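Delta-1-pyrroline-5-carboxylate dehydrogenase, mitochondrial (Mus musculus, PDB 4E3X) probably catalyses the irreversible, NAD-dependent oxidation of glutamate gamma-semialdehyde to glutamate, the second and last step of proline breakdown in mitochondria. Local coordinates at residues Val178-Glu183 with Thr195-Leu200; Glu277-Ile282 with Asp303-Phe308; Phe308-Gly313 with Trp541-Val546. One frame throughout, in Å; residues are numbered along the deposited sequence. Where two conformers were deposited one is given.

Contact 1: Val178-Glu183 with Thr195-Leu200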
loop_
_atom_site.group_PDB
_atom_site.type_symbol
_atom_site.label_atom_id
_atom_site.label_comp_id
_atom_site.label_asym_id
_atom_site.label_seq_id
_atom_site.Cartn_x
_atom_site.Cartn_y
_atom_site.Cartn_z
ATOM N N VAL B 178 4.325 -11.647 -13.796
ATOM C CA VAL B 178 3.688 -12.309 -14.924
ATOM C C VAL B 178 2.363 -12.940 -14.488
ATOM O O VAL B 178 1.346 -12.842 -15.189
ATOM C CB VAL B 178 4.632 -13.359 -15.556
ATOM C CG1 VAL B 178 3.863 -14.341 -16.438
ATOM C CG2 VAL B 178 5.750 -12.664 -16.333
ATOM N N GLU B 179 2.358 -13.547 -13.305
ATOM C CA GLU B 179 1.172 -14.245 -12.837
ATOM C C GLU B 179 0.110 -13.284 -12.301
ATOM O O GLU B 179 -1.072 -13.605 -12.342
ATOM C CB GLU B 179 1.557 -15.347 -11.844
ATOM C CG GLU B 179 2.410 -16.419 -12.536
ATOM C CD GLU B 179 2.829 -17.580 -11.651
ATOM O OE1 GLU B 179 2.499 -17.594 -10.447
ATOM O OE2 GLU B 179 3.511 -18.484 -12.177
ATOM N N LEU B 180 0.520 -12.094 -11.855
ATOM C CA LEU B 180 -0.433 -11.087 -11.381
ATOM C C LEU B 180 -1.428 -10.712 -12.473
ATOM O O LEU B 180 -2.589 -10.416 -12.198
ATOM C CB LEU B 180 0.299 -9.828 -10.898
ATOM C CG LEU B 180 -0.565 -8.626 -10.491
ATOM C CD1 LEU B 180 -1.479 -8.962 -9.307
ATOM C CD2 LEU B 180 0.311 -7.410 -10.181
ATOM N N GLU B 181 -0.987 -10.738 -13.723
ATOM C CA GLU B 181 -1.881 -10.381 -14.822
ATOM C C GLU B 181 -3.036 -11.367 -14.979
ATOM O O GLU B 181 -4.053 -11.051 -15.596
ATOM C CB GLU B 181 -1.102 -10.210 -16.122
ATOM C CG GLU B 181 -0.161 -9.020 -16.066
ATOM C CD GLU B 181 0.236 -8.510 -17.431
ATOM O OE1 GLU B 181 0.539 -9.343 -18.313
ATOM O OE2 GLU B 181 0.251 -7.270 -17.610
ATOM N N GLY B 182 -2.888 -12.553 -14.398
ATOM C CA GLY B 182 -3.971 -13.519 -14.374
ATOM C C GLY B 182 -5.024 -13.253 -13.309
ATOM O O GLY B 182 -6.068 -13.905 -13.285
ATOM N N GLU B 183 -4.749 -12.307 -12.419
ATOM C CA GLU B 183 -5.737 -11.901 -11.425
ATOM C C GLU B 183 -6.702 -10.893 -12.055
ATOM O O GLU B 183 -6.416 -9.687 -12.160
ATOM C CB GLU B 183 -5.070 -11.337 -10.165
ATOM C CG GLU B 183 -6.065 -10.814 -9.129
ATOM C CD GLU B 183 -7.134 -11.837 -8.757
ATOM O OE1 GLU B 183 -6.791 -12.849 -8.111
ATOM O OE2 GLU B 183 -8.319 -11.627 -9.108
ATOM N N THR B 195 -8.541 -6.010 -15.771
ATOM C CA THR B 195 -7.651 -5.150 -15.010
ATOM C C THR B 195 -6.331 -4.971 -15.741
ATOM O O THR B 195 -5.681 -5.946 -16.117
ATOM C CB THR B 195 -7.384 -5.705 -13.597
ATOM O OG1 THR B 195 -8.616 -5.731 -12.866
ATOM C CG2 THR B 195 -6.382 -4.836 -12.848
ATOM N N VAL B 196 -5.958 -3.713 -15.943
ATOM C CA VAL B 196 -4.675 -3.341 -16.508
ATOM C C VAL B 196 -3.783 -2.918 -15.346
ATOM O O VAL B 196 -4.109 -1.972 -14.623
ATOM C CB VAL B 196 -4.839 -2.154 -17.472
ATOM C CG1 VAL B 196 -3.484 -1.696 -17.985
ATOM C CG2 VAL B 196 -5.777 -2.501 -18.631
ATOM N N TYR B 197 -2.666 -3.615 -15.157
ATOM C CA TYR B 197 -1.747 -3.302 -14.069
ATOM C C TYR B 197 -0.772 -2.218 -14.547
ATOM O O TYR B 197 0.348 -2.507 -14.981
ATOM C CB TYR B 197 -1.066 -4.579 -13.541
ATOM C CG TYR B 197 -2.073 -5.461 -12.833
ATOM C CD1 TYR B 197 -2.455 -5.190 -11.525
ATOM C CD2 TYR B 197 -2.702 -6.521 -13.494
ATOM C CE1 TYR B 197 -3.403 -5.964 -10.880
ATOM C CE2 TYR B 197 -3.658 -7.298 -12.852
ATOM C CZ TYR B 197 -3.996 -7.018 -11.541
ATOM O OH TYR B 197 -4.946 -7.777 -10.897
ATOM N N ARG B 198 -1.229 -0.965 -14.496
ATOM C CA ARG B 198 -0.458 0.188 -14.951
ATOM C C ARG B 198 0.716 0.428 -14.024
ATOM O O ARG B 198 0.591 0.281 -12.811
ATOM C CB ARG B 198 -1.312 1.463 -14.924
ATOM C CG ARG B 198 -2.602 1.424 -15.745
ATOM C CD ARG B 198 -3.387 2.737 -15.602
ATOM N NE ARG B 198 -3.689 3.045 -14.206
ATOM C CZ ARG B 198 -4.560 3.967 -13.801
ATOM N NH1 ARG B 198 -5.281 4.650 -14.682
ATOM N NH2 ARG B 198 -4.733 4.184 -12.501
ATOM N N GLY B 199 1.844 0.873 -14.574
ATOM C CA GLY B 199 2.873 1.452 -13.729
ATOM C C GLY B 199 2.371 2.759 -13.128
ATOM O O GLY B 199 1.343 3.285 -13.553
ATOM N N LEU B 200 3.064 3.275 -12.120
ATOM C CA LEU B 200 2.700 4.568 -11.548
ATOM C C LEU B 200 3.029 5.681 -12.545
ATOM O O LEU B 200 4.020 5.591 -13.286
ATOM C CB LEU B 200 3.432 4.799 -10.227
ATOM C CG LEU B 200 3.438 3.656 -9.218
ATOM C CD1 LEU B 200 4.172 4.062 -7.942
ATOM C CD2 LEU B 200 2.033 3.151 -8.902
HETATM O O HOH W 1 -1.681 -5.293 -17.248
#
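Around the C-terminal end of helix 155-180 the chain makes a type I beta turn from Leu180 to Glu183, which comes up against strand 191-199 with Glu181 and Tyr197 nearest, their CA atoms 7.1 Å apart. The strand belongs to the two-stranded antiparallel sheet, paired with strand 542-550, of the oligomerisation arm of aldehyde dehydrogenases, and Tyr197 on it carries nearly all of the contact. With CG turned away from its carbonyl carbon and lying beside its own backbone N (chi1 -69°), the phenol reaches across to the turn. Leu180 covers one face of the ring: its CG sits 3.8 Å from the centroid of the Tyr197 ring and almost on the normal, a CH-pi contact, while both methyls rest on the same face. Thr195 CG2, two residues back on the strand, takes the opposite face nearer the rim, so a flat aromatic fits where two aliphatic groups close from either side. A tyrosine also suits the place because its hydroxyl can use a carbonyl at the ring edge. Tyr197 is packed as well by His536 of the second subunit. Glu181 stays at the margin, where its carboxylate accepts a bond from a water that is in turn held by Tyr197 N. The phenol ends in a direct bond, Tyr197 OH donating to Glu183 O at 2.7 Å, the donor tilted 19° from the carbonyl plane.

Contact 2: Glu277-Ile282 with Asp303-Phe308. With PRO (proline), chain I.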
loop_
_atom_site.group_PDB
_atom_site.type_symbol
_atom_site.label_atom_id
_atom_site.label_comp_id
_atom_site.label_asym_id
_atom_site.label_seq_id
_atom_site.Cartn_x
_atom_site.Cartn_y
_atom_site.Cartn_z
ATOM N N GLU B 277 7.006 17.683 -9.388
ATOM C CA GLU B 277 5.577 17.380 -9.452
ATOM C C GLU B 277 5.296 15.957 -9.945
ATOM O O GLU B 277 4.191 15.445 -9.767
ATOM C CB GLU B 277 4.863 18.394 -10.337
ATOM C CG GLU B 277 5.231 18.303 -11.804
ATOM C CD GLU B 277 4.535 19.356 -12.641
ATOM O OE1 GLU B 277 3.291 19.310 -12.745
ATOM O OE2 GLU B 277 5.233 20.231 -13.192
ATOM N N HIS B 278 6.299 15.321 -10.543
ATOM C CA HIS B 278 6.120 14.004 -11.131
ATOM C C HIS B 278 6.560 12.855 -10.235
ATOM O O HIS B 278 6.538 11.704 -10.654
ATOM C CB HIS B 278 6.876 13.930 -12.450
ATOM C CG HIS B 278 6.441 14.965 -13.432
ATOM N ND1 HIS B 278 5.218 14.911 -14.061
ATOM C CD2 HIS B 278 7.048 16.089 -13.876
ATOM C CE1 HIS B 278 5.097 15.952 -14.864
ATOM N NE2 HIS B 278 6.195 16.680 -14.772
ATOM N N LEU B 279 6.969 13.138 -9.003
ATOM C CA LEU B 279 7.323 12.053 -8.092
ATOM C C LEU B 279 6.102 11.188 -7.783
ATOM O O LEU B 279 5.079 11.694 -7.338
ATOM C CB LEU B 279 7.852 12.622 -6.776
ATOM C CG LEU B 279 8.296 11.570 -5.751
ATOM C CD1 LEU B 279 9.565 10.869 -6.205
ATOM C CD2 LEU B 279 8.489 12.169 -4.358
ATOM N N CYS B 280 6.209 9.880 -7.983
ATOM C CA CYS B 280 5.091 9.026 -7.609
ATOM C C CYS B 280 5.447 7.972 -6.571
ATOM O O CYS B 280 4.561 7.316 -6.036
ATOM C CB CYS B 280 4.421 8.392 -8.833
ATOM S SG CYS B 280 5.514 7.394 -9.852
ATOM N N GLY B 281 6.724 7.832 -6.259
ATOM C CA GLY B 281 7.103 6.850 -5.265
ATOM C C GLY B 281 8.523 7.021 -4.806
ATOM O O GLY B 281 9.369 7.504 -5.554
ATOM N N ILE B 282 8.772 6.625 -3.564
ATOM C CA ILE B 282 10.113 6.499 -3.041
ATOM C C ILE B 282 10.237 5.093 -2.488
ATOM O O ILE B 282 9.420 4.659 -1.674
ATOM C CB ILE B 282 10.396 7.538 -1.941
ATOM C CG1 ILE B 282 10.236 8.963 -2.491
ATOM C CG2 ILE B 282 11.792 7.342 -1.398
ATOM C CD1 ILE B 282 10.393 10.044 -1.440
ATOM N N ASP B 303 0.940 19.747 -2.353
ATOM C CA ASP B 303 0.147 20.500 -3.334
ATOM C C ASP B 303 0.637 20.304 -4.765
ATOM O O ASP B 303 -0.161 20.282 -5.698
ATOM C CB ASP B 303 0.183 22.008 -3.058
ATOM C CG ASP B 303 -0.448 22.399 -1.735
ATOM O OD1 ASP B 303 -1.196 21.601 -1.147
ATOM O OD2 ASP B 303 -0.203 23.542 -1.296
ATOM N N ARG B 304 1.948 20.191 -4.950
ATOM C CA ARG B 304 2.496 20.222 -6.304
ATOM C C ARG B 304 2.401 18.895 -7.054
ATOM O O ARG B 304 2.388 18.882 -8.281
ATOM C CB ARG B 304 3.951 20.703 -6.302
ATOM C CG ARG B 304 4.975 19.620 -5.967
ATOM C CD ARG B 304 6.384 20.201 -5.941
ATOM N NE ARG B 304 6.481 21.321 -5.010
ATOM C CZ ARG B 304 7.534 22.129 -4.919
ATOM N NH1 ARG B 304 8.589 21.943 -5.701
ATOM N NH2 ARG B 304 7.532 23.123 -4.043
ATOM N N PHE B 305 2.340 17.778 -6.335
ATOM C CA PHE B 305 2.389 16.483 -7.011
ATOM C C PHE B 305 1.137 16.219 -7.832
ATOM O O PHE B 305 0.021 16.526 -7.416
ATOM C CB PHE B 305 2.615 15.333 -6.028
ATOM C CG PHE B 305 3.839 15.496 -5.183
ATOM C CD1 PHE B 305 5.105 15.517 -5.756
ATOM C CD2 PHE B 305 3.729 15.601 -3.806
ATOM C CE1 PHE B 305 6.236 15.676 -4.965
ATOM C CE2 PHE B 305 4.855 15.754 -3.014
ATOM C CZ PHE B 305 6.110 15.793 -3.594
ATOM N N ARG B 306 1.326 15.626 -9.001
ATOM C CA ARG B 306 0.193 15.234 -9.825
ATOM C C ARG B 306 -0.636 14.108 -9.188
ATOM O O ARG B 306 -1.853 14.028 -9.410
ATOM C CB ARG B 306 0.672 14.884 -11.229
ATOM C CG ARG B 306 1.190 16.112 -11.951
ATOM C CD ARG B 306 1.480 15.876 -13.416
ATOM N NE ARG B 306 1.898 17.121 -14.051
ATOM C CZ ARG B 306 2.071 17.277 -15.359
ATOM N NH1 ARG B 306 1.858 16.260 -16.183
ATOM N NH2 ARG B 306 2.451 18.452 -15.842
ATOM N N THR B 307 -0.002 13.250 -8.391
ATOM C CA THR B 307 -0.771 12.289 -7.608
ATOM C C THR B 307 -0.162 12.164 -6.217
ATOM O O THR B 307 0.745 12.918 -5.861
ATOM C CB THR B 307 -0.896 10.913 -8.306
ATOM O OG1 THR B 307 -1.883 10.119 -7.632
ATOM C CG2 THR B 307 0.438 10.173 -8.334
ATOM N N PHE B 308 -0.667 11.228 -5.426
ATOM C CA PHE B 308 -0.182 11.035 -4.066
ATOM C C PHE B 308 0.981 10.055 -4.082
ATOM O O PHE B 308 0.790 8.882 -4.398
ATOM C CB PHE B 308 -1.321 10.512 -3.188
ATOM C CG PHE B 308 -2.430 11.512 -3.000
ATOM C CD1 PHE B 308 -3.540 11.509 -3.830
ATOM C CD2 PHE B 308 -2.333 12.491 -2.028
ATOM C CE1 PHE B 308 -4.546 12.453 -3.670
ATOM C CE2 PHE B 308 -3.334 13.433 -1.860
ATOM C CZ PHE B 308 -4.438 13.419 -2.682
HETATM N N PRO I . -1.433 17.000 -5.169
HETATM C CA PRO I . -2.674 17.360 -5.855
HETATM C C PRO I . -3.363 18.483 -5.107
HETATM O O PRO I . -2.896 18.877 -4.042
HETATM C CB PRO I . -3.503 16.074 -5.765
HETATM C CG PRO I . -2.529 14.991 -5.516
HETATM C CD PRO I . -1.492 15.624 -4.648
HETATM O OXT PRO I . -4.388 19.005 -5.546
HETATM O O HOH W 2 3.158 12.949 -8.835
HETATM O O HOH W 3 2.573 21.071 -9.926
HETATM O O HOH W 4 1.778 7.313 -6.578
#
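Glu277 and Arg306 bury the most surface here, joined by a salt bridge and by a backbone bond. Arg306 N donates to Glu277 O at 3.0 Å, nearly straight at 168° and in the carbonyl plane; the same oxygen receives a CA-H contact from Phe305 and a hydrogen bond from a water. That water also donates to Leu279 O and accepts from Thr307 N, filling in where the two backbones diverge. The Arg306 side chain runs extended from CG to NE and brings NE to 2.9 Å from Glu277 OE1, which it meets from above the carboxylate plane, the two flat groups being 80° apart; the second bond, from NH2 to the same oxygen, is weak. Glu277 CG lies between its backbone N and carbonyl carbon (chi1 68°), a turn that sends the carboxylate toward the arginine. His278 lies alongside Arg306, its CE1 3.3 Å from Arg306 CZ over the centre of one guanidinium face. Phe305, next in buried area, brings CE1 of its ring to 3.9 Å from Leu279 CB, an apolar patch suited to a buried place. A bound proline from the cryoprotectant has its N 2.7 Å from Phe305 O and its CG over one face of the Phe308 ring; Leu302 O and Lys292 of the second subunit also hold it. Leu279 and Phe305 both pack on Val298 of helix 288-300, which links strand 279-285 to strand 310-314 in a beta-alpha-beta crossover of the NAD-binding domain, with Leu279 also against Phe203 of neighbouring strand 203-207.

Contact 3: Phe308-Gly313 with Trp541-Val546. With PRO (proline), chain I.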
loop_
_atom_site.group_PDB
_atom_site.type_symbol
_atom_site.label_atom_id
_atom_site.label_comp_id
_atom_site.label_asym_id
_atom_site.label_seq_id
_atom_site.Cartn_x
_atom_site.Cartn_y
_atom_site.Cartn_z
ATOM N N PHE B 308 -0.667 11.228 -5.426
ATOM C CA PHE B 308 -0.182 11.035 -4.066
ATOM C C PHE B 308 0.981 10.055 -4.082
ATOM O O PHE B 308 0.790 8.882 -4.398
ATOM C CB PHE B 308 -1.321 10.512 -3.188
ATOM C CG PHE B 308 -2.430 11.512 -3.000
ATOM C CD1 PHE B 308 -3.540 11.509 -3.830
ATOM C CD2 PHE B 308 -2.333 12.491 -2.028
ATOM C CE1 PHE B 308 -4.546 12.453 -3.670
ATOM C CE2 PHE B 308 -3.334 13.433 -1.860
ATOM C CZ PHE B 308 -4.438 13.419 -2.682
ATOM N N PRO B 309 2.197 10.528 -3.735
ATOM C CA PRO B 309 3.333 9.601 -3.815
ATOM C C PRO B 309 3.237 8.451 -2.813
ATOM O O PRO B 309 2.682 8.606 -1.723
ATOM C CB PRO B 309 4.547 10.497 -3.519
ATOM C CG PRO B 309 4.079 11.897 -3.906
ATOM C CD PRO B 309 2.634 11.915 -3.461
ATOM N N ARG B 310 3.793 7.311 -3.199
ATOM C CA ARG B 310 3.829 6.117 -2.366
ATOM C C ARG B 310 5.204 5.933 -1.768
ATOM O O ARG B 310 6.184 5.761 -2.498
ATOM C CB ARG B 310 3.494 4.885 -3.195
ATOM C CG ARG B 310 2.091 4.909 -3.727
ATOM C CD ARG B 310 1.786 3.671 -4.529
ATOM N NE ARG B 310 0.414 3.700 -5.033
ATOM C CZ ARG B 310 -0.191 2.668 -5.607
ATOM N NH1 ARG B 310 0.454 1.516 -5.759
ATOM N NH2 ARG B 310 -1.439 2.791 -6.041
ATOM N N LEU B 311 5.275 5.964 -0.442
ATOM C CA LEU B 311 6.538 5.773 0.246
ATOM C C LEU B 311 6.660 4.367 0.802
ATOM O O LEU B 311 5.774 3.902 1.511
ATOM C CB LEU B 311 6.693 6.806 1.350
ATOM C CG LEU B 311 7.420 8.053 0.855
ATOM C CD1 LEU B 311 6.604 8.800 -0.188
ATOM C CD2 LEU B 311 7.751 8.941 2.020
ATOM N N ALA B 312 7.749 3.694 0.454
ATOM C CA ALA B 312 8.058 2.379 0.992
ATOM C C ALA B 312 9.395 2.495 1.700
ATOM O O ALA B 312 10.350 3.041 1.139
ATOM C CB ALA B 312 8.125 1.340 -0.118
ATOM N N GLY B 313 9.465 2.019 2.938
ATOM C CA GLY B 313 10.692 2.124 3.703
ATOM C C GLY B 313 10.980 0.905 4.548
ATOM O O GLY B 313 10.095 0.373 5.222
ATOM N N TRP B 541 3.843 -0.991 -6.581
ATOM C CA TRP B 541 4.407 -0.287 -7.737
ATOM C C TRP B 541 3.506 -0.325 -8.967
ATOM O O TRP B 541 3.930 0.032 -10.063
ATOM C CB TRP B 541 5.836 -0.784 -8.040
ATOM C CG TRP B 541 6.631 -0.820 -6.780
ATOM C CD1 TRP B 541 7.095 -1.929 -6.134
ATOM C CD2 TRP B 541 6.972 0.299 -5.954
ATOM N NE1 TRP B 541 7.720 -1.570 -4.961
ATOM C CE2 TRP B 541 7.662 -0.206 -4.831
ATOM C CE3 TRP B 541 6.769 1.683 -6.057
ATOM C CZ2 TRP B 541 8.139 0.619 -3.815
ATOM C CZ3 TRP B 541 7.252 2.499 -5.055
ATOM C CH2 TRP B 541 7.939 1.965 -3.950
ATOM N N THR B 542 2.258 -0.734 -8.773
ATOM C CA THR B 542 1.259 -0.664 -9.828
ATOM C C THR B 542 0.036 0.097 -9.321
ATOM O O THR B 542 -0.307 0.023 -8.133
ATOM C CB THR B 542 0.868 -2.080 -10.364
ATOM O OG1 THR B 542 -0.183 -1.965 -11.328
ATOM C CG2 THR B 542 0.385 -2.997 -9.252
ATOM N N SER B 543 -0.600 0.843 -10.220
ATOM C CA SER B 543 -1.840 1.545 -9.936
ATOM C C SER B 543 -2.877 1.002 -10.920
ATOM O O SER B 543 -2.931 1.433 -12.072
ATOM C CB SER B 543 -1.632 3.052 -10.138
ATOM O OG SER B 543 -2.814 3.783 -9.879
ATOM N N PRO B 544 -3.672 0.010 -10.492
ATOM C CA PRO B 544 -4.494 -0.693 -11.485
ATOM C C PRO B 544 -5.606 0.155 -12.091
ATOM O O PRO B 544 -6.149 1.055 -11.449
ATOM C CB PRO B 544 -5.081 -1.864 -10.685
ATOM C CG PRO B 544 -4.108 -2.059 -9.533
ATOM C CD PRO B 544 -3.694 -0.658 -9.178
ATOM N N GLN B 545 -5.915 -0.136 -13.350
ATOM C CA GLN B 545 -7.078 0.404 -14.029
ATOM C C GLN B 545 -7.994 -0.758 -14.354
ATOM O O GLN B 545 -7.520 -1.833 -14.696
ATOM C CB GLN B 545 -6.639 1.071 -15.328
ATOM C CG GLN B 545 -7.774 1.602 -16.197
ATOM C CD GLN B 545 -7.298 1.981 -17.575
ATOM O OE1 GLN B 545 -6.553 1.232 -18.205
ATOM N NE2 GLN B 545 -7.705 3.160 -18.046
ATOM N N VAL B 546 -9.302 -0.571 -14.244
ATOM C CA VAL B 546 -10.244 -1.590 -14.687
ATOM C C VAL B 546 -11.028 -1.054 -15.878
ATOM O O VAL B 546 -11.560 0.061 -15.817
ATOM C CB VAL B 546 -11.200 -1.993 -13.563
ATOM C CG1 VAL B 546 -12.182 -3.038 -14.062
ATOM C CG2 VAL B 546 -10.399 -2.512 -12.375
HETATM N N PRO I . -1.433 17.000 -5.169
HETATM C CA PRO I . -2.674 17.360 -5.855
HETATM C C PRO I . -3.363 18.483 -5.107
HETATM O O PRO I . -2.896 18.877 -4.042
HETATM C CB PRO I . -3.503 16.074 -5.765
HETATM C CG PRO I . -2.529 14.991 -5.516
HETATM C CD PRO I . -1.492 15.624 -4.648
HETATM O OXT PRO I . -4.388 19.005 -5.546
HETATM O O HOH W 5 -2.949 0.370 -5.986
HETATM O O HOH W 6 -2.068 5.176 -7.655
#
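Polar contact between the two segments is made by Arg310, which spans the distance between strand 310-314 and strand 542-550. Its chain is extended from CG to NE, and with CG beside the backbone N and opposite the carbonyl carbon (chi1 -64°) the guanidinium is delivered to the Thr542 carbonyl. NH1 donates to Thr542 O at 2.9 Å, but the bond is bent, 137° at the hydrogen, and the donor stands 47° above the carbonyl plane. NH1 also bonds to Arg540 O, so the two carbonyls share one end of a group whose several N-H donors suit a site lined by backbone oxygens.

Water continues the polar layer. Arg310 NH2 donates to one water at 2.9 Å and, weakly, to a second that lies 2.7 Å from Ser543 OG. That hydroxyl, which can bond to both a water and a protein partner, has its strongest partner in Asn529 ND2 of the second subunit, so the water joins the arginine to a serine at the dimer interface. NH2 also bonds weakly to Thr528 O of the second subunit.

Apolar packing lies two residues further along the strand. Ala312 CB touches the benzene part of the indole, 3.8 Å from Trp541 CZ2 and 3.9 Å from CH2. Although the CB of Trp541 points away from the strand, its ring swings back to reach the methyl, and the alanine's short side chain lets the large indole come this near. Tyr537 meets the same ring edge to face, and Leu200 packs on both Trp541 and Arg310.

Strand 310-314 is an outermost strand of the parallel five-stranded sheet of the Rossmann-like NAD-binding domain, and strand 542-550 belongs to the oligomerisation arm; the contact therefore joins these two parts of the aldehyde dehydrogenase fold.

How the contacts relate
Contacts 2 and 3 share Phe308 and both reach the five-stranded parallel sheet, through strands 279-285 and 310-314; their centres are 11 Å apart, and the strands pair with Ile282 N 2.9 Å from Arg310 O. Contact 1 meets contact 3 through the other sheet, in which strands 191-199 and 542-550 run antiparallel; Val196 N is 2.7 Å from Gln545 O, and the centres are 13 Å apart. Contact 3 is thus the bridge between arm and NAD-binding domain. All three reach the second subunit. The proline of contact 2 occupies a pocket distinct from the one that includes the nucleophile Cys348, whereas Ala312 of contact 3 has its side chain about 8 Å from that of the proton acceptor Glu314.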